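Local coordinates for putative ABC transporter, periplasmic binding protein, amino acid (PDB 2YJP) that binds L-cysteine as the periplasmic solute receptor of a putative amino acid ABC transporter, probably handing it to the membrane components for uptake, at residues A[60-65]-A[104-109]; A[79-84]-A[122-127]. The protein carries 1 engineered substitution. All blocks are in the same frame, centred on the assembly; numbering follows the deposited sequence.

Overall arrangement
Contacts 1 and 2 lie side by side in one lobe of the receptor, their centres about 10 Å apart, and both reach the bound cysteine. Contact 1 supplies Arg109 for the ligand carboxylate and the ring of Phe62 beside its thiol; contact 2 supplies Asn124 and Thr126, which take the ligand amino group. The two are tied by a probable hydrogen bond from Leu122 N to Gly60 O, 2.7 Å, and by another of 2.7 Å between Lys65 NZ and Asn124 OD1. Packing links them too: Arg109 CZ lies 3.3 Å from Phe125 CD1, and Phe62 CE2 lies 3.1 Å from Ala123 O. Along the chain their segments alternate.

Contact 1. Residues A[60-65]-A[104-109]; sequences GVFGDK and TEAANR. With ZN (zinc ion), chain G; CYS (cysteine), chain D.
Phe62 leans its ring across to residues 104-109, although its CB starts out away from them. With CG anti to the carbonyl carbon (chi1 -77°), the ring swings back so that CD1 lies 3.5 Å from Thr104 O, the edge at CE1 meets Ala106 N, and CZ packs against Ala106 CB. The ring also meets Arg109, whose NH1 comes to 3.7 Å from Phe62 CZ; here the ring atom sits over one face of the guanidinium, and the two planes are inclined by 62°. The ring borders the ligand thiol while the guanidinium takes the carboxylate.

In Arg109 the bend at chi3 (-68°) turns the head so that NE donates to a lone pair of Ala106 O, in the carbonyl plane. NH2 then gives a fairly straight bond of 3.0 Å to OXT of the bound cysteine, which lies in the guanidinium plane, while NH1 makes a weak one to the other carboxylate oxygen and also binds Ala123 O. The fully extended Lys65 carries NZ to 3.1 Å from the ligand SG; the ammonium is held by a salt bridge to Asp212 and a hydrogen bond to Asn124 OD1.

Between the backbones, Thr104 N donates to Val61 O (2.8 Å), and Thr104 OG1, which is bonded to Val102 O, rests 3.4 Å from Gly60 CA. A water joins Gly63 N to Asp64 OD1 and, weakly, Thr104 O. Glu105 turns away and grips a zinc ion through both carboxylate oxygens, with Asp192 as a further ligand. The contact lies at the C-terminal ends of the neighbouring parallel strands 57-61 and 99-103, from which the chain runs on to strand 64-65 and to helix 109-114, respectively.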
ATOM      1  N   GLY A  60       7.245   0.021   9.197  1.00 17.95           N
ATOM      2  CA  GLY A  60       6.337  -1.018   8.710  1.00 17.80           C
ATOM      3  C   GLY A  60       6.156  -0.875   7.209  1.00 18.08           C
ATOM      4  O   GLY A  60       5.821   0.227   6.706  1.00 17.67           O
ATOM      5  N   VAL A  61       6.400  -1.973   6.484  1.00 18.04           N
ATOM      6  CA  VAL A  61       6.297  -2.021   5.016  1.00 17.37           C
ATOM      7  C   VAL A  61       5.755  -3.350   4.583  1.00 17.76           C
ATOM      8  O   VAL A  61       5.776  -4.316   5.360  1.00 17.71           O
ATOM      9  CB  VAL A  61       7.666  -1.774   4.250  1.00 17.11           C
ATOM     10  CG1 VAL A  61       8.219  -0.396   4.574  1.00 17.40           C
ATOM     11  CG2 VAL A  61       8.730  -2.855   4.562  1.00 17.65           C
ATOM     12  N   PHE A  62       5.278  -3.409   3.332  1.00 17.64           N
ATOM     13  CA  PHE A  62       4.914  -4.689   2.722  1.00 17.90           C
ATOM     14  C   PHE A  62       6.099  -5.533   2.281  1.00 18.84           C
ATOM     15  O   PHE A  62       7.116  -5.003   1.802  1.00 18.23           O
ATOM     16  CB  PHE A  62       3.974  -4.478   1.535  1.00 17.52           C
ATOM     17  CG  PHE A  62       2.581  -4.187   1.950  1.00 16.73           C
ATOM     18  CD1 PHE A  62       1.837  -5.164   2.626  1.00 18.50           C
ATOM     19  CD2 PHE A  62       2.001  -2.955   1.687  1.00 15.87           C
ATOM     20  CE1 PHE A  62       0.553  -4.927   3.036  1.00 19.04           C
ATOM     21  CE2 PHE A  62       0.673  -2.692   2.100  1.00 16.17           C
ATOM     22  CZ  PHE A  62      -0.036  -3.683   2.793  1.00 17.54           C
ATOM     23  N   GLY A  63       5.977  -6.865   2.460  1.00 20.00           N
ATOM     24  CA  GLY A  63       6.902  -7.778   1.880  1.00 20.32           C
ATOM     25  C   GLY A  63       6.484  -8.344   0.536  1.00 21.49           C
ATOM     26  O   GLY A  63       7.301  -9.027  -0.137  1.00 22.73           O
ATOM     27  N   ASP A  64       5.230  -8.148   0.130  1.00 20.00           N
ATOM     28  CA  ASP A  64       4.717  -8.888  -1.032  1.00 21.33           C
ATOM     29  C   ASP A  64       3.738  -8.044  -1.842  1.00 21.15           C
ATOM     30  O   ASP A  64       2.763  -8.530  -2.375  1.00 21.60           O
ATOM     31  CB  ASP A  64       4.043 -10.187  -0.594  1.00 22.24           C
ATOM     32  CG  ASP A  64       2.828  -9.949   0.343  1.00 24.17           C
ATOM     33  OD1 ASP A  64       2.609  -8.796   0.817  1.00 22.49           O
ATOM     34  OD2 ASP A  64       2.095 -10.947   0.609  1.00 27.31           O
ATOM     35  N   LYS A  65       3.987  -6.738  -1.893  1.00 19.47           N
ATOM     36  CA  LYS A  65       3.143  -5.867  -2.665  1.00 18.33           C
ATOM     37  C   LYS A  65       3.974  -5.098  -3.722  1.00 18.32           C
ATOM     38  O   LYS A  65       3.948  -3.851  -3.790  1.00 17.99           O
ATOM     39  CB  LYS A  65       2.358  -4.906  -1.746  1.00 17.30           C
ATOM     40  CG  LYS A  65       1.129  -4.305  -2.433  1.00 16.77           C
ATOM     41  CD  LYS A  65       0.531  -3.101  -1.646  1.00 17.20           C
ATOM     42  CE  LYS A  65      -0.660  -2.571  -2.356  1.00 16.64           C
ATOM     43  NZ  LYS A  65      -1.341  -1.392  -1.765  1.00 19.20           N
ATOM     44  N   THR A 104       4.888  -6.099   7.365  1.00 20.98           N
ATOM     45  CA  THR A 104       3.606  -5.957   8.013  1.00 22.53           C
ATOM     46  C   THR A 104       2.486  -6.464   7.118  1.00 22.26           C
ATOM     47  O   THR A 104       2.367  -5.942   6.026  1.00 22.26           O
ATOM     48  CB  THR A 104       3.347  -4.436   8.287  1.00 22.97           C
ATOM     49  OG1 THR A 104       4.473  -3.873   8.962  1.00 23.52           O
ATOM     50  CG2 THR A 104       2.157  -4.233   9.204  1.00 22.99           C
ATOM     51  N   GLU A 105       1.671  -7.433   7.550  1.00 21.54           N
ATOM     52  CA  GLU A 105       0.339  -7.696   6.890  1.00 22.17           C
ATOM     53  C   GLU A 105      -0.586  -6.462   6.861  1.00 21.31           C
ATOM     54  O   GLU A 105      -0.519  -5.590   7.766  1.00 20.98           O
ATOM     55  CB  GLU A 105      -0.432  -8.792   7.606  1.00 22.87           C
ATOM     56  CG  GLU A 105       0.387 -10.093   7.771  1.00 29.25           C
ATOM     57  CD  GLU A 105      -0.369 -11.241   8.436  1.00 33.18           C
ATOM     58  OE1 GLU A 105      -1.403 -11.004   9.089  1.00 34.48           O
ATOM     59  OE2 GLU A 105       0.069 -12.412   8.297  1.00 39.59           O
ATOM     60  N   ALA A 106      -1.487  -6.404   5.875  1.00 20.35           N
ATOM     61  CA  ALA A 106      -2.443  -5.273   5.796  1.00 19.40           C
ATOM     62  C   ALA A 106      -3.172  -5.115   7.103  1.00 20.08           C
ATOM     63  O   ALA A 106      -3.243  -3.995   7.602  1.00 20.43           O
ATOM     64  CB  ALA A 106      -3.454  -5.432   4.652  1.00 18.86           C
ATOM     65  N   ALA A 107      -3.680  -6.223   7.653  1.00 19.99           N
ATOM     66  CA  ALA A 107      -4.468  -6.188   8.881  1.00 22.15           C
ATOM     67  C   ALA A 107      -3.695  -5.773  10.149  1.00 22.88           C
ATOM     68  O   ALA A 107      -4.313  -5.512  11.152  1.00 23.52           O
ATOM     69  CB  ALA A 107      -5.181  -7.545   9.127  1.00 21.87           C
ATOM     70  N   ASN A 108      -2.367  -5.706  10.101  1.00 23.14           N
ATOM     71  CA  ASN A 108      -1.579  -5.467  11.329  1.00 24.32           C
ATOM     72  C   ASN A 108      -1.054  -4.054  11.409  1.00 23.40           C
ATOM     73  O   ASN A 108      -0.430  -3.674  12.425  1.00 23.39           O
ATOM     74  CB  ASN A 108      -0.351  -6.403  11.399  1.00 24.66           C
ATOM     75  CG  ASN A 108      -0.722  -7.813  11.828  1.00 27.98           C
ATOM     76  OD1 ASN A 108      -1.810  -8.039  12.322  1.00 29.40           O
ATOM     77  ND2 ASN A 108       0.164  -8.757  11.598  1.00 27.52           N
ATOM     78  N   ARG A 109      -1.280  -3.286  10.338  1.00 21.24           N
ATOM     79  CA  ARG A 109      -0.682  -1.958  10.235  1.00 20.24           C
ATOM     80  C   ARG A 109      -1.038  -1.054  11.411  1.00 20.60           C
ATOM     81  O   ARG A 109      -0.150  -0.458  11.969  1.00 19.67           O
ATOM     82  CB  ARG A 109      -1.008  -1.273   8.921  1.00 18.92           C
ATOM     83  CG  ARG A 109      -0.298  -1.930   7.727  1.00 19.70           C
ATOM     84  CD  ARG A 109      -0.770  -1.291   6.426  1.00 18.48           C
ATOM     85  NE  ARG A 109      -2.167  -1.633   6.187  1.00 18.44           N
ATOM     86  CZ  ARG A 109      -2.762  -1.448   5.026  1.00 16.92           C
ATOM     87  NH1 ARG A 109      -2.065  -0.914   4.053  1.00 16.17           N
ATOM     88  NH2 ARG A 109      -4.023  -1.796   4.854  1.00 17.67           N
TER
HETATM   89 ZN    ZN G1272      -1.409 -13.486   9.284  1.00 29.74          ZN
HETATM   90  N   CYS D 350      -3.661   0.715   0.143  1.00 13.94           N
HETATM   91  CA  CYS D 350      -4.738  -0.228   0.523  1.00 16.00           C
HETATM   92  C   CYS D 350      -4.960  -0.180   2.036  1.00 15.80           C
HETATM   93  O   CYS D 350      -4.295   0.644   2.734  1.00 14.71           O
HETATM   94  CB  CYS D 350      -4.403  -1.660   0.130  1.00 17.11           C
HETATM   95  SG  CYS D 350      -2.851  -2.282   0.801  1.00 19.99           S
HETATM   96  OXT CYS D 350      -5.797  -0.938   2.534  1.00 15.48           O
HETATM   97  O   HOH W   1       3.628  -8.150   3.703  1.00 25.48           O

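Contact 2. Residues A[79-84]-A[122-127]; sequences GFDVEI and LANFTQ. With CYS (cysteine), chain D.
The first turn of helix 80-93, entered through Gly79 at its N-cap position, meets an irregular loop that follows strand 120-121 and makes an inverse gamma turn centred on Ala123; the backbones come nearest at Asp81 and Leu122, with CA atoms 5.9 Å apart. Asp81 makes the polar part of the contact. Its CB points at the loop and lies 3.1 Å from Leu122 O, and the carboxylate beyond it spans the backbone and side chain of Asn124. OD1 accepts a hydrogen bond from Asn124 ND2 on its syn lone pair over 3.0 Å, fairly straight (158°) and with the acceptor close to the amide plane. OD2 accepts a weaker, more bent bond from Asn124 N at 3.1 Å. Although the carboxylate and amide planes are turned 43° against each other, the two bonds tie the backbone N and the side-chain amide of Asn124 to one carboxylate, and Tyr141 OH adds a second partner to OD1. Asp81 is thus a second-shell residue, probably steadying Asn124, whose main-chain O binds the ligand and whose amide OD1 meets Lys65.

Further along the helix, Ile84 and Leu122 meet crosswise: with CG2 anti to the backbone N, Ile84 sends that methyl to 4.0 Å from Leu122 CD1, and Tyr141 touches both side chains.

Past Asn124 the loop turns to the ligand. The cysteine N donates to Asn124 O at 2.6 Å and to Thr126 OG1 at 2.8 Å, while Thr126 N donates almost linearly to the cysteine O (2.8 Å, 177°), beside the edge of the Phe125 ring. The ligand's amino and carboxylate groups are thus recognised by a loop at the C-terminal end of a strand of the parallel sheet, as expected of a family 3 solute-binding protein.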
ATOM      1  N   GLY A  79      10.969  -1.138  -3.586  1.00 20.78           N
ATOM      2  CA  GLY A  79       9.694  -0.617  -3.981  1.00 19.65           C
ATOM      3  C   GLY A  79       9.520   0.845  -3.637  1.00 20.13           C
ATOM      4  O   GLY A  79      10.316   1.450  -2.909  1.00 19.28           O
ATOM      5  N   PHE A  80       8.426   1.405  -4.137  1.00 19.95           N
ATOM      6  CA  PHE A  80       8.166   2.811  -3.997  1.00 20.06           C
ATOM      7  C   PHE A  80       8.117   3.283  -2.531  1.00 19.74           C
ATOM      8  O   PHE A  80       8.740   4.290  -2.198  1.00 20.47           O
ATOM      9  CB  PHE A  80       6.858   3.092  -4.748  1.00 20.14           C
ATOM     10  CG  PHE A  80       6.442   4.524  -4.782  1.00 20.13           C
ATOM     11  CD1 PHE A  80       7.230   5.495  -5.384  1.00 19.39           C
ATOM     12  CD2 PHE A  80       5.201   4.883  -4.276  1.00 20.83           C
ATOM     13  CE1 PHE A  80       6.782   6.847  -5.461  1.00 20.12           C
ATOM     14  CE2 PHE A  80       4.731   6.227  -4.311  1.00 21.60           C
ATOM     15  CZ  PHE A  80       5.539   7.228  -4.903  1.00 18.99           C
ATOM     16  N   ASP A  81       7.375   2.601  -1.667  1.00 19.59           N
ATOM     17  CA  ASP A  81       7.254   2.985  -0.255  1.00 19.21           C
ATOM     18  C   ASP A  81       8.634   2.905   0.474  1.00 19.49           C
ATOM     19  O   ASP A  81       8.945   3.696   1.387  1.00 19.24           O
ATOM     20  CB  ASP A  81       6.336   1.988   0.477  1.00 20.11           C
ATOM     21  CG  ASP A  81       4.903   1.997   0.003  1.00 20.84           C
ATOM     22  OD1 ASP A  81       4.316   3.039  -0.310  1.00 22.96           O
ATOM     23  OD2 ASP A  81       4.325   0.908  -0.014  1.00 25.30           O
ATOM     24  N   VAL A  82       9.430   1.917   0.101  1.00 19.04           N
ATOM     25  CA  VAL A  82      10.748   1.674   0.688  1.00 19.30           C
ATOM     26  C   VAL A  82      11.713   2.797   0.299  1.00 20.30           C
ATOM     27  O   VAL A  82      12.573   3.241   1.113  1.00 20.78           O
ATOM     28  CB  VAL A  82      11.251   0.291   0.202  1.00 20.50           C
ATOM     29  CG1 VAL A  82      12.731   0.179   0.273  1.00 18.08           C
ATOM     30  CG2 VAL A  82      10.500  -0.864   0.987  1.00 18.83           C
ATOM     31  N   GLU A  83      11.603   3.271  -0.934  1.00 19.59           N
ATOM     32  CA  GLU A  83      12.471   4.351  -1.354  1.00 21.16           C
ATOM     33  C   GLU A  83      12.193   5.587  -0.473  1.00 21.15           C
ATOM     34  O   GLU A  83      13.125   6.256  -0.017  1.00 21.93           O
ATOM     35  CB  GLU A  83      12.231   4.693  -2.822  1.00 21.08           C
ATOM     36  CG  GLU A  83      12.733   3.664  -3.750  1.00 23.19           C
ATOM     37  CD  GLU A  83      14.260   3.511  -3.666  1.00 28.47           C
ATOM     38  OE1 GLU A  83      15.032   4.471  -3.746  1.00 28.81           O
ATOM     39  OE2 GLU A  83      14.741   2.414  -3.527  1.00 27.78           O
ATOM     40  N   ILE A  84      10.904   5.860  -0.228  1.00 20.26           N
ATOM     41  CA  ILE A  84      10.483   6.980   0.593  1.00 19.83           C
ATOM     42  C   ILE A  84      11.032   6.748   2.002  1.00 19.97           C
ATOM     43  O   ILE A  84      11.507   7.690   2.666  1.00 20.81           O
ATOM     44  CB  ILE A  84       8.941   7.095   0.639  1.00 18.86           C
ATOM     45  CG1 ILE A  84       8.430   7.521  -0.726  1.00 19.93           C
ATOM     46  CG2 ILE A  84       8.466   8.056   1.804  1.00 17.91           C
ATOM     47  CD1 ILE A  84       7.000   7.315  -0.925  1.00 19.59           C
ATOM     48  N   LEU A 122       4.742   2.706   6.482  1.00 17.76           N
ATOM     49  CA  LEU A 122       4.794   3.042   5.060  1.00 17.97           C
ATOM     50  C   LEU A 122       4.388   1.776   4.297  1.00 18.55           C
ATOM     51  O   LEU A 122       4.939   1.490   3.222  1.00 20.58           O
ATOM     52  CB  LEU A 122       6.199   3.515   4.689  1.00 16.71           C
ATOM     53  CG  LEU A 122       6.401   5.034   4.927  1.00 19.65           C
ATOM     54  CD1 LEU A 122       7.797   5.497   4.751  1.00 16.16           C
ATOM     55  CD2 LEU A 122       5.451   5.907   4.009  1.00 16.43           C
ATOM     56  N   ALA A 123       3.459   0.997   4.842  1.00 18.00           N
ATOM     57  CA  ALA A 123       2.939  -0.152   4.126  1.00 18.31           C
ATOM     58  C   ALA A 123       1.754   0.296   3.264  1.00 18.34           C
ATOM     59  O   ALA A 123       0.591   0.056   3.599  1.00 17.64           O
ATOM     60  CB  ALA A 123       2.539  -1.289   5.078  1.00 17.35           C
ATOM     61  N   ASN A 124       2.090   0.951   2.144  1.00 18.58           N
ATOM     62  CA  ASN A 124       1.134   1.470   1.147  1.00 18.39           C
ATOM     63  C   ASN A 124      -0.301   1.700   1.673  1.00 17.89           C
ATOM     64  O   ASN A 124      -1.271   1.100   1.167  1.00 18.54           O
ATOM     65  CB  ASN A 124       1.160   0.548  -0.109  1.00 18.45           C
ATOM     66  CG  ASN A 124       0.882   1.305  -1.392  1.00 21.55           C
ATOM     67  OD1 ASN A 124      -0.026   0.951  -2.167  1.00 22.43           O
ATOM     68  ND2 ASN A 124       1.679   2.368  -1.639  1.00 20.61           N
ATOM     69  N   PHE A 125      -0.436   2.673   2.571  1.00 16.94           N
ATOM     70  CA  PHE A 125      -1.528   2.750   3.518  1.00 17.21           C
ATOM     71  C   PHE A 125      -2.574   3.808   3.172  1.00 17.67           C
ATOM     72  O   PHE A 125      -2.309   5.040   3.234  1.00 19.00           O
ATOM     73  CB  PHE A 125      -0.934   3.031   4.913  1.00 17.42           C
ATOM     74  CG  PHE A 125      -1.814   2.646   6.065  1.00 16.83           C
ATOM     75  CD1 PHE A 125      -2.837   1.722   5.934  1.00 16.55           C
ATOM     76  CD2 PHE A 125      -1.576   3.209   7.328  1.00 17.02           C
ATOM     77  CE1 PHE A 125      -3.619   1.380   7.054  1.00 16.95           C
ATOM     78  CE2 PHE A 125      -2.331   2.880   8.426  1.00 17.27           C
ATOM     79  CZ  PHE A 125      -3.334   1.964   8.303  1.00 17.85           C
ATOM     80  N   THR A 126      -3.761   3.356   2.778  1.00 16.98           N
ATOM     81  CA  THR A 126      -4.763   4.290   2.330  1.00 17.24           C
ATOM     82  C   THR A 126      -5.345   4.978   3.563  1.00 18.08           C
ATOM     83  O   THR A 126      -5.721   4.329   4.539  1.00 17.64           O
ATOM     84  CB  THR A 126      -5.890   3.586   1.569  1.00 18.08           C
ATOM     85  OG1 THR A 126      -5.354   2.912   0.407  1.00 19.43           O
ATOM     86  CG2 THR A 126      -6.988   4.619   1.138  1.00 17.25           C
ATOM     87  N   GLN A 127      -5.408   6.294   3.497  1.00 19.54           N
ATOM     88  CA  GLN A 127      -6.066   7.110   4.507  1.00 21.70           C
ATOM     89  C   GLN A 127      -7.572   7.037   4.362  1.00 21.62           C
ATOM     90  O   GLN A 127      -8.102   7.227   3.259  1.00 21.65           O
ATOM     91  CB  GLN A 127      -5.605   8.548   4.337  1.00 22.83           C
ATOM     92  CG  GLN A 127      -6.376   9.520   5.213  1.00 29.85           C
ATOM     93  CD  GLN A 127      -5.802  10.932   5.219  1.00 36.35           C
ATOM     94  OE1 GLN A 127      -5.082  11.338   4.304  1.00 37.17           O
ATOM     95  NE2 GLN A 127      -6.141  11.695   6.268  1.00 42.26           N
TER
HETATM   96  N   CYS D 350      -3.661   0.715   0.143  1.00 13.94           N
HETATM   97  CA  CYS D 350      -4.738  -0.228   0.523  1.00 16.00           C
HETATM   98  C   CYS D 350      -4.960  -0.180   2.036  1.00 15.80           C
HETATM   99  O   CYS D 350      -4.295   0.644   2.734  1.00 14.71           O
HETATM  100  CB  CYS D 350      -4.403  -1.660   0.130  1.00 17.11           C
HETATM  101  SG  CYS D 350      -2.851  -2.282   0.801  1.00 19.99           S
HETATM  102  OXT CYS D 350      -5.797  -0.938   2.534  1.00 15.48           O